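Local coordinates for ACYL carrier protein ACPA (Mycobacterium tuberculosis, PDB 2CGQ) that probably carries acyl chains as thioesters on a covalently attached 4'-phosphopantetheine arm, as acyl carrier proteins of its family do, at residues Asn32-Arg37 with Ile66-Asp71; Thr41-Thr46 with Asp53-Asp58. One frame throughout, in Å; residues are numbered along the deposited sequence.

Contact 1 of 2, residues Asn32-Arg37 with Ile66-Asp71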
ATOM      1  N   ASN A  32      -3.118  -3.481   5.356  1.00 30.61           N
ATOM      2  CA  ASN A  32      -2.792  -4.885   5.078  1.00 29.06           C
ATOM      3  C   ASN A  32      -3.927  -5.578   4.382  1.00 29.74           C
ATOM      4  O   ASN A  32      -3.710  -6.303   3.407  1.00 29.75           O
ATOM      5  CB  ASN A  32      -2.448  -5.655   6.351  1.00 30.01           C
ATOM      6  CG  ASN A  32      -1.206  -5.160   7.018  1.00 28.26           C
ATOM      7  OD1 ASN A  32      -0.379  -4.428   6.417  1.00 27.51           O
ATOM      8  ND2 ASN A  32      -1.026  -5.579   8.270  1.00 27.15           N
ATOM      9  N   ALA A  33      -5.147  -5.361   4.869  1.00 29.26           N
ATOM     10  CA  ALA A  33      -6.345  -5.967   4.237  1.00 28.39           C
ATOM     11  C   ALA A  33      -6.471  -5.528   2.768  1.00 28.66           C
ATOM     12  O   ALA A  33      -6.793  -6.364   1.924  1.00 27.83           O
ATOM     13  CB  ALA A  33      -7.585  -5.593   5.004  1.00 28.04           C
ATOM     14  N   THR A  34      -6.217  -4.247   2.477  1.00 28.08           N
ATOM     15  CA  THR A  34      -6.309  -3.727   1.098  1.00 27.82           C
ATOM     16  C   THR A  34      -5.230  -4.381   0.234  1.00 26.36           C
ATOM     17  O   THR A  34      -5.469  -4.814  -0.919  1.00 25.24           O
ATOM     18  CB  THR A  34      -6.199  -2.184   1.129  1.00 28.23           C
ATOM     19  OG1 THR A  34      -7.387  -1.682   1.829  1.00 30.92           O
ATOM     20  CG2 THR A  34      -6.094  -1.584  -0.289  1.00 27.47           C
ATOM     21  N   ILE A  35      -4.014  -4.430   0.772  1.00 26.23           N
ATOM     22  CA  ILE A  35      -2.929  -5.144   0.096  1.00 25.64           C
ATOM     23  C   ILE A  35      -3.315  -6.600  -0.214  1.00 26.98           C
ATOM     24  O   ILE A  35      -3.157  -7.094  -1.319  1.00 26.13           O
ATOM     25  CB  ILE A  35      -1.634  -5.073   0.931  1.00 25.70           C
ATOM     26  CG1 ILE A  35      -1.071  -3.642   0.859  1.00 24.52           C
ATOM     27  CG2 ILE A  35      -0.659  -6.108   0.407  1.00 26.61           C
ATOM     28  CD1 ILE A  35       0.167  -3.362   1.836  1.00 25.50           C
ATOM     29  N   GLN A  36      -3.838  -7.294   0.788  1.00 28.17           N
ATOM     30  CA  GLN A  36      -4.306  -8.659   0.571  1.00 28.54           C
ATOM     31  C   GLN A  36      -5.424  -8.780  -0.451  1.00 29.22           C
ATOM     32  O   GLN A  36      -5.436  -9.741  -1.232  1.00 29.54           O
ATOM     33  CB  GLN A  36      -4.713  -9.283   1.894  1.00 30.02           C
ATOM     34  CG  GLN A  36      -3.532  -9.529   2.838  1.00 30.50           C
ATOM     35  CD  GLN A  36      -3.976  -9.964   4.204  1.00 30.30           C
ATOM     36  OE1 GLN A  36      -5.037  -9.535   4.665  1.00 32.86           O
ATOM     37  NE2 GLN A  36      -3.185 -10.841   4.865  1.00 30.53           N
ATOM     38  N   ARG A  37      -6.377  -7.846  -0.434  1.00 29.46           N
ATOM     39  CA  ARG A  37      -7.490  -7.883  -1.376  1.00 29.79           C
ATOM     40  C   ARG A  37      -6.935  -7.758  -2.817  1.00 29.64           C
ATOM     41  O   ARG A  37      -7.266  -8.546  -3.702  1.00 28.31           O
ATOM     42  CB  ARG A  37      -8.439  -6.732  -1.039  1.00 30.65           C
ATOM     43  CG  ARG A  37      -9.889  -6.867  -1.231  1.00 32.53           C
ATOM     44  CD  ARG A  37     -10.542  -5.487  -1.494  1.00 33.15           C
ATOM     45  NE  ARG A  37      -9.854  -4.848  -2.640  1.00 36.40           N
ATOM     46  CZ  ARG A  37     -10.158  -5.033  -3.934  1.00 35.52           C
ATOM     47  NH1 ARG A  37     -11.159  -5.783  -4.278  1.00 31.53           N
ATOM     48  NH2 ARG A  37      -9.370  -4.507  -4.882  1.00 36.57           N
ATOM     49  N   ILE A  66      -2.500   2.513  -4.656  1.00 25.30           N
ATOM     50  CA  ILE A  66      -2.538   3.975  -4.382  1.00 26.32           C
ATOM     51  C   ILE A  66      -3.981   4.508  -4.461  1.00 25.00           C
ATOM     52  O   ILE A  66      -4.483   5.168  -3.569  1.00 24.88           O
ATOM     53  CB  ILE A  66      -1.606   4.757  -5.308  1.00 27.55           C
ATOM     54  CG1 ILE A  66      -0.115   4.292  -5.127  1.00 28.85           C
ATOM     55  CG2 ILE A  66      -1.723   6.248  -5.043  1.00 27.07           C
ATOM     56  CD1 ILE A  66       0.414   4.302  -3.684  1.00 31.46           C
ATOM     57  N   THR A  67      -4.671   4.196  -5.534  1.00 25.58           N
ATOM     58  CA  THR A  67      -5.999   4.701  -5.761  1.00 26.07           C
ATOM     59  C   THR A  67      -7.014   4.110  -4.744  1.00 25.61           C
ATOM     60  O   THR A  67      -7.889   4.836  -4.217  1.00 25.60           O
ATOM     61  CB  THR A  67      -6.412   4.521  -7.229  1.00 26.42           C
ATOM     62  OG1 THR A  67      -6.429   3.128  -7.596  1.00 24.60           O
ATOM     63  CG2 THR A  67      -5.496   5.315  -8.174  1.00 28.13           C
ATOM     64  N   GLU A  68      -6.936   2.784  -4.484  1.00 25.52           N
ATOM     65  CA  GLU A  68      -7.771   2.191  -3.422  1.00 25.65           C
ATOM     66  C   GLU A  68      -7.602   2.902  -2.070  1.00 25.12           C
ATOM     67  O   GLU A  68      -8.587   3.126  -1.355  1.00 24.52           O
ATOM     68  CB  GLU A  68      -7.560   0.671  -3.300  0.65 25.27           C
ATOM     69  CG  GLU A  68      -8.628  -0.040  -2.463  0.65 27.03           C
ATOM     70  CD  GLU A  68      -8.842  -1.529  -2.794  0.65 27.16           C
ATOM     71  OE1 GLU A  68      -9.346  -2.270  -1.908  0.65 30.61           O
ATOM     72  OE2 GLU A  68      -8.533  -1.940  -3.938  0.65 25.40           O
ATOM     73  N   LEU A  69      -6.368   3.162  -1.658  1.00 25.97           N
ATOM     74  CA  LEU A  69      -6.114   3.850  -0.413  1.00 25.55           C
ATOM     75  C   LEU A  69      -6.593   5.290  -0.429  1.00 25.60           C
ATOM     76  O   LEU A  69      -7.224   5.759   0.542  1.00 25.17           O
ATOM     77  CB  LEU A  69      -4.624   3.826  -0.087  1.00 26.91           C
ATOM     78  CG  LEU A  69      -4.044   2.435   0.228  1.00 27.89           C
ATOM     79  CD1 LEU A  69      -2.546   2.587   0.388  1.00 31.28           C
ATOM     80  CD2 LEU A  69      -4.658   1.869   1.414  1.00 29.24           C
ATOM     81  N   GLU A  70      -6.397   5.976  -1.562  1.00 25.32           N
ATOM     82  CA  GLU A  70      -6.982   7.331  -1.664  1.00 25.59           C
ATOM     83  C   GLU A  70      -8.504   7.314  -1.468  1.00 25.80           C
ATOM     84  O   GLU A  70      -9.084   8.124  -0.727  1.00 26.82           O
ATOM     85  CB  GLU A  70      -6.665   7.938  -3.051  1.00 26.50           C
ATOM     86  CG  GLU A  70      -5.168   8.290  -3.219  1.00 24.61           C
ATOM     87  CD  GLU A  70      -4.873   9.036  -4.537  1.00 26.21           C
ATOM     88  OE1 GLU A  70      -5.533   8.705  -5.569  1.00 26.93           O
ATOM     89  OE2 GLU A  70      -3.964   9.925  -4.555  1.00 25.77           O
ATOM     90  N   ASP A  71      -9.162   6.345  -2.087  1.00 25.72           N
ATOM     91  CA  ASP A  71     -10.600   6.249  -1.923  1.00 26.91           C
ATOM     92  C   ASP A  71     -11.007   5.767  -0.522  1.00 27.99           C
ATOM     93  O   ASP A  71     -12.029   6.202   0.012  1.00 28.23           O
ATOM     94  CB  ASP A  71     -11.188   5.293  -2.973  1.00 28.26           C
ATOM     95  CG  ASP A  71     -11.314   5.938  -4.366  1.00 28.84           C
ATOM     96  OD1 ASP A  71     -11.499   7.180  -4.418  1.00 25.89           O
ATOM     97  OD2 ASP A  71     -11.273   5.199  -5.386  1.00 28.20           O
TER
HETATM   98  O   HOH W   1      -9.635  -1.706   0.494  1.00 43.15           O

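Contact 2 of 2, residues Thr41-Thr46 with Asp53-Asp58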
ATOM      1  N   THR A  41      -4.295 -12.688  -1.656  1.00 30.69           N
ATOM      2  CA  THR A  41      -3.496 -13.578  -0.804  1.00 32.54           C
ATOM      3  C   THR A  41      -3.936 -13.452   0.640  1.00 32.94           C
ATOM      4  O   THR A  41      -4.555 -12.464   1.010  1.00 33.35           O
ATOM      5  CB  THR A  41      -2.011 -13.258  -0.937  1.00 33.48           C
ATOM      6  OG1 THR A  41      -1.252 -14.160  -0.138  1.00 35.15           O
ATOM      7  CG2 THR A  41      -1.702 -11.852  -0.457  1.00 32.67           C
ATOM      8  N   ASP A  42      -3.662 -14.478   1.430  1.00 32.08           N
ATOM      9  CA  ASP A  42      -3.887 -14.429   2.880  1.00 33.05           C
ATOM     10  C   ASP A  42      -2.562 -14.414   3.616  1.00 33.07           C
ATOM     11  O   ASP A  42      -2.525 -14.515   4.860  1.00 32.99           O
ATOM     12  CB  ASP A  42      -4.718 -15.623   3.351  1.00 33.87           C
ATOM     13  CG  ASP A  42      -4.103 -16.967   2.948  1.00 37.82           C
ATOM     14  OD1 ASP A  42      -4.723 -18.037   3.222  1.00 41.40           O
ATOM     15  OD2 ASP A  42      -3.023 -16.957   2.308  1.00 44.13           O
ATOM     16  N   ARG A  43      -1.461 -14.324   2.867  1.00 32.25           N
ATOM     17  CA  ARG A  43      -0.164 -14.250   3.505  1.00 32.70           C
ATOM     18  C   ARG A  43      -0.075 -13.050   4.427  1.00 31.37           C
ATOM     19  O   ARG A  43      -0.658 -11.991   4.155  1.00 30.88           O
ATOM     20  CB  ARG A  43       0.951 -14.196   2.465  1.00 32.85           C
ATOM     21  CG  ARG A  43       1.037 -12.966   1.677  1.00 38.36           C
ATOM     22  CD  ARG A  43       2.099 -13.112   0.549  1.00 38.94           C
ATOM     23  NE  ARG A  43       3.466 -13.155   1.098  1.00 42.05           N
ATOM     24  CZ  ARG A  43       4.568 -13.171   0.336  1.00 42.19           C
ATOM     25  NH1 ARG A  43       5.770 -13.178   0.897  1.00 43.11           N
ATOM     26  NH2 ARG A  43       4.471 -13.146  -0.991  1.00 45.44           N
ATOM     27  N   GLY A  44       0.674 -13.205   5.507  1.00 29.56           N
ATOM     28  CA  GLY A  44       0.913 -12.106   6.411  1.00 28.83           C
ATOM     29  C   GLY A  44       1.683 -10.966   5.746  1.00 28.36           C
ATOM     30  O   GLY A  44       2.603 -11.182   4.935  1.00 28.06           O
ATOM     31  N   ILE A  45       1.303  -9.740   6.097  1.00 26.70           N
ATOM     32  CA  ILE A  45       1.924  -8.522   5.539  1.00 26.39           C
ATOM     33  C   ILE A  45       2.710  -7.800   6.614  1.00 25.54           C
ATOM     34  O   ILE A  45       2.164  -7.530   7.664  1.00 25.76           O
ATOM     35  CB  ILE A  45       0.823  -7.551   4.991  1.00 25.84           C
ATOM     36  CG1 ILE A  45      -0.093  -8.260   3.966  1.00 27.67           C
ATOM     37  CG2 ILE A  45       1.447  -6.333   4.385  1.00 25.28           C
ATOM     38  CD1 ILE A  45       0.604  -8.877   2.755  1.00 29.76           C
ATOM     39  N   THR A  46       3.974  -7.475   6.357  1.00 24.48           N
ATOM     40  CA  THR A  46       4.820  -6.793   7.335  1.00 25.00           C
ATOM     41  C   THR A  46       5.544  -5.619   6.714  1.00 23.12           C
ATOM     42  O   THR A  46       5.791  -5.607   5.518  1.00 24.51           O
ATOM     43  CB  THR A  46       5.849  -7.786   7.960  1.00 24.76           C
ATOM     44  OG1 THR A  46       6.622  -8.426   6.912  1.00 25.74           O
ATOM     45  CG2 THR A  46       5.089  -8.821   8.765  1.00 27.20           C
ATOM     46  N   ASP A  53       9.474  -7.003  -4.985  1.00 27.57           N
ATOM     47  CA  ASP A  53      10.326  -8.192  -4.853  1.00 28.49           C
ATOM     48  C   ASP A  53       9.739  -9.265  -3.963  1.00 28.58           C
ATOM     49  O   ASP A  53       9.885 -10.468  -4.243  1.00 28.60           O
ATOM     50  CB  ASP A  53      11.697  -7.869  -4.290  1.00 28.78           C
ATOM     51  CG  ASP A  53      12.428  -6.758  -5.025  1.00 33.94           C
ATOM     52  OD1 ASP A  53      11.816  -6.021  -5.850  1.00 35.72           O
ATOM     53  OD2 ASP A  53      13.627  -6.559  -4.653  1.00 36.07           O
ATOM     54  N   ASP A  54       9.082  -8.853  -2.881  1.00 27.38           N
ATOM     55  CA  ASP A  54       8.511  -9.792  -1.910  1.00 27.93           C
ATOM     56  C   ASP A  54       7.059 -10.181  -2.141  1.00 27.95           C
ATOM     57  O   ASP A  54       6.709 -11.344  -1.967  1.00 27.53           O
ATOM     58  CB  ASP A  54       8.681  -9.265  -0.473  1.00 27.84           C
ATOM     59  CG  ASP A  54      10.150  -9.176  -0.048  1.00 28.69           C
ATOM     60  OD1 ASP A  54      10.954 -10.071  -0.412  1.00 29.83           O
ATOM     61  OD2 ASP A  54      10.521  -8.237   0.682  1.00 27.84           O
ATOM     62  N   LEU A  55       6.218  -9.206  -2.489  1.00 27.26           N
ATOM     63  CA  LEU A  55       4.763  -9.412  -2.584  1.00 28.41           C
ATOM     64  C   LEU A  55       4.225  -9.586  -3.998  1.00 28.18           C
ATOM     65  O   LEU A  55       3.055  -9.980  -4.177  1.00 29.74           O
ATOM     66  CB  LEU A  55       4.028  -8.281  -1.876  1.00 29.17           C
ATOM     67  CG  LEU A  55       4.269  -8.229  -0.378  1.00 27.13           C
ATOM     68  CD1 LEU A  55       3.617  -7.025   0.230  1.00 26.05           C
ATOM     69  CD2 LEU A  55       3.693  -9.480   0.278  1.00 29.82           C
ATOM     70  N   GLY A  56       5.075  -9.281  -4.974  1.00 28.42           N
ATOM     71  CA  GLY A  56       4.791  -9.421  -6.384  1.00 29.33           C
ATOM     72  C   GLY A  56       3.881  -8.355  -6.969  1.00 28.94           C
ATOM     73  O   GLY A  56       3.131  -8.611  -7.933  1.00 28.09           O
ATOM     74  N   PHE A  57       3.891  -7.154  -6.411  1.00 28.43           N
ATOM     75  CA  PHE A  57       3.229  -6.032  -7.051  1.00 28.93           C
ATOM     76  C   PHE A  57       3.864  -5.759  -8.406  1.00 29.49           C
ATOM     77  O   PHE A  57       5.068  -5.888  -8.584  1.00 29.44           O
ATOM     78  CB  PHE A  57       3.288  -4.736  -6.211  1.00 29.03           C
ATOM     79  CG  PHE A  57       2.230  -4.647  -5.145  1.00 26.36           C
ATOM     80  CD1 PHE A  57       2.395  -5.234  -3.919  1.00 29.86           C
ATOM     81  CD2 PHE A  57       1.039  -3.994  -5.398  1.00 30.38           C
ATOM     82  CE1 PHE A  57       1.408  -5.118  -2.954  1.00 30.16           C
ATOM     83  CE2 PHE A  57       0.056  -3.877  -4.430  1.00 30.98           C
ATOM     84  CZ  PHE A  57       0.191  -4.457  -3.263  1.00 27.99           C
ATOM     85  N   ASP A  58       3.016  -5.385  -9.361  1.00 30.29           N
ATOM     86  CA  ASP A  58       3.429  -4.907 -10.648  1.00 30.75           C
ATOM     87  C   ASP A  58       2.849  -3.495 -10.799  1.00 31.35           C
ATOM     88  O   ASP A  58       2.276  -2.945  -9.861  1.00 30.48           O
ATOM     89  CB  ASP A  58       2.989  -5.890 -11.760  1.00 31.33           C
ATOM     90  CG  ASP A  58       1.498  -6.122 -11.808  1.00 32.91           C
ATOM     91  OD1 ASP A  58       0.745  -5.419 -11.136  1.00 28.49           O
ATOM     92  OD2 ASP A  58       1.044  -7.004 -12.582  1.00 35.92           O
TER
HETATM   93  O   HOH W   2       2.008 -11.723  -2.427  1.00 50.92           O

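Contact 1 of 2, residues Asn32-Arg37 with Ile66-Asp71
Thr34 and Glu68 face each other where helix 27-39 crosses helix 59-73 in the small helical bundle of the acyl carrier protein fold, and the pair illustrates how one helix interface can pass from oily core to charged rim within a single turn of helix 27-39. The two short segments run in largely opposed directions, at 138°, with their axes 10.6 Å apart, a gap wide enough to be filled by side chains from both helices. On the tight side, the methyl of Thr34 does the work. CG2 stands anti to the backbone N and points across the gap, meeting CG of Glu68 at 3.7 Å and, more loosely, CD2 of Leu69 at 4.1 Å. Leu69 continues inward against Val91 and Val95 of helix 88-96, so this inner side merges with the hydrophobic centre of the bundle.

The hydroxyl of Thr34 turns elsewhere: OG1 lies within hydrogen-bonding reach of both Ala30 O, one turn back, and Glu72 OE2, one turn beyond Glu68, and its single proton can serve only one at a time. A bridging water donates to both Thr34 OG1 and Glu68 OE1, marking the change from apolar packing to polar contact.

The outer side is looser. Glu68, its CG anti to the backbone N (chi1 -166°), reaches past Thr34 in an extended chain to the exposed Arg37. The two flat groups are inclined by 45°, and the resulting salt bridge uses bent, weak hydrogen bonds. Glu68 has two deposited conformers, so the pairing described is that of one of them and its persistence is uncertain. In that conformer, Arg37 NE lies 2.7 Å from Glu68 OE1, while Arg37 NH2 lies 2.9 Å from Glu68 OE2.

Contact 2 of 2, residues Thr41-Thr46 with Asp53-Asp58
Arg43 lays its guanidinium across the side chain of Leu55, an example of an arginine that uses its flat face for packing and its N-H groups for polar contact. The contact pins together the long first loop of the acyl carrier protein's helical bundle. The Leu55 methyl CD2 sits 3.7 Å above the guanidinium plane, displaced toward its rim, with Arg43 NE 3.8 Å from Leu55 CD2. The chain bends at chi3 (-70°), which brings NH2 to Asp54 O at 3.0 Å; the N-H points well off the oxygen, and the bond is weak. NH2 also gives a bond to a water that in turn donates to Leu55 O, so two successive carbonyls are engaged, one directly and one through solvent. The backbone N of Arg43 is itself held in an ST turn by Thr41 OG1.

Leu55 CD2 has a second apolar neighbour in Ile45 CD1, 4.0 Å away, the two side chains meeting at a slant. This joins the early and late parts of the loop between helix 27-39 and helix 59-73. Beneath the arginine, Ile45 and Leu55 both rest on Val88 of helix 88-96, and Ile45 packs on Asn32, Ile35 and Gln36 of helix 27-39.

Overall arrangement
Contact 1 joins two helices near the middle of the molecule, its centre about 6 Å from that of the chain; contact 2, about 10 Å out and nearer the surface, fastens two parts of the loop connecting those same helices, nested within the span that contact 1 closes. Both have an arginine at the rim, but in contact 2 its guanidinium also lies on Leu55 and bonds to a carbonyl and water, while in contact 1 Arg37 meets only the carboxylate of Glu68 across the segments. Helix 88-96 lies against both, through Leu69 in one and Ile45 and Leu55 in the other. Gln36 NE2 and Arg43 O, a probable hydrogen bond, tie the loop to helix 27-39.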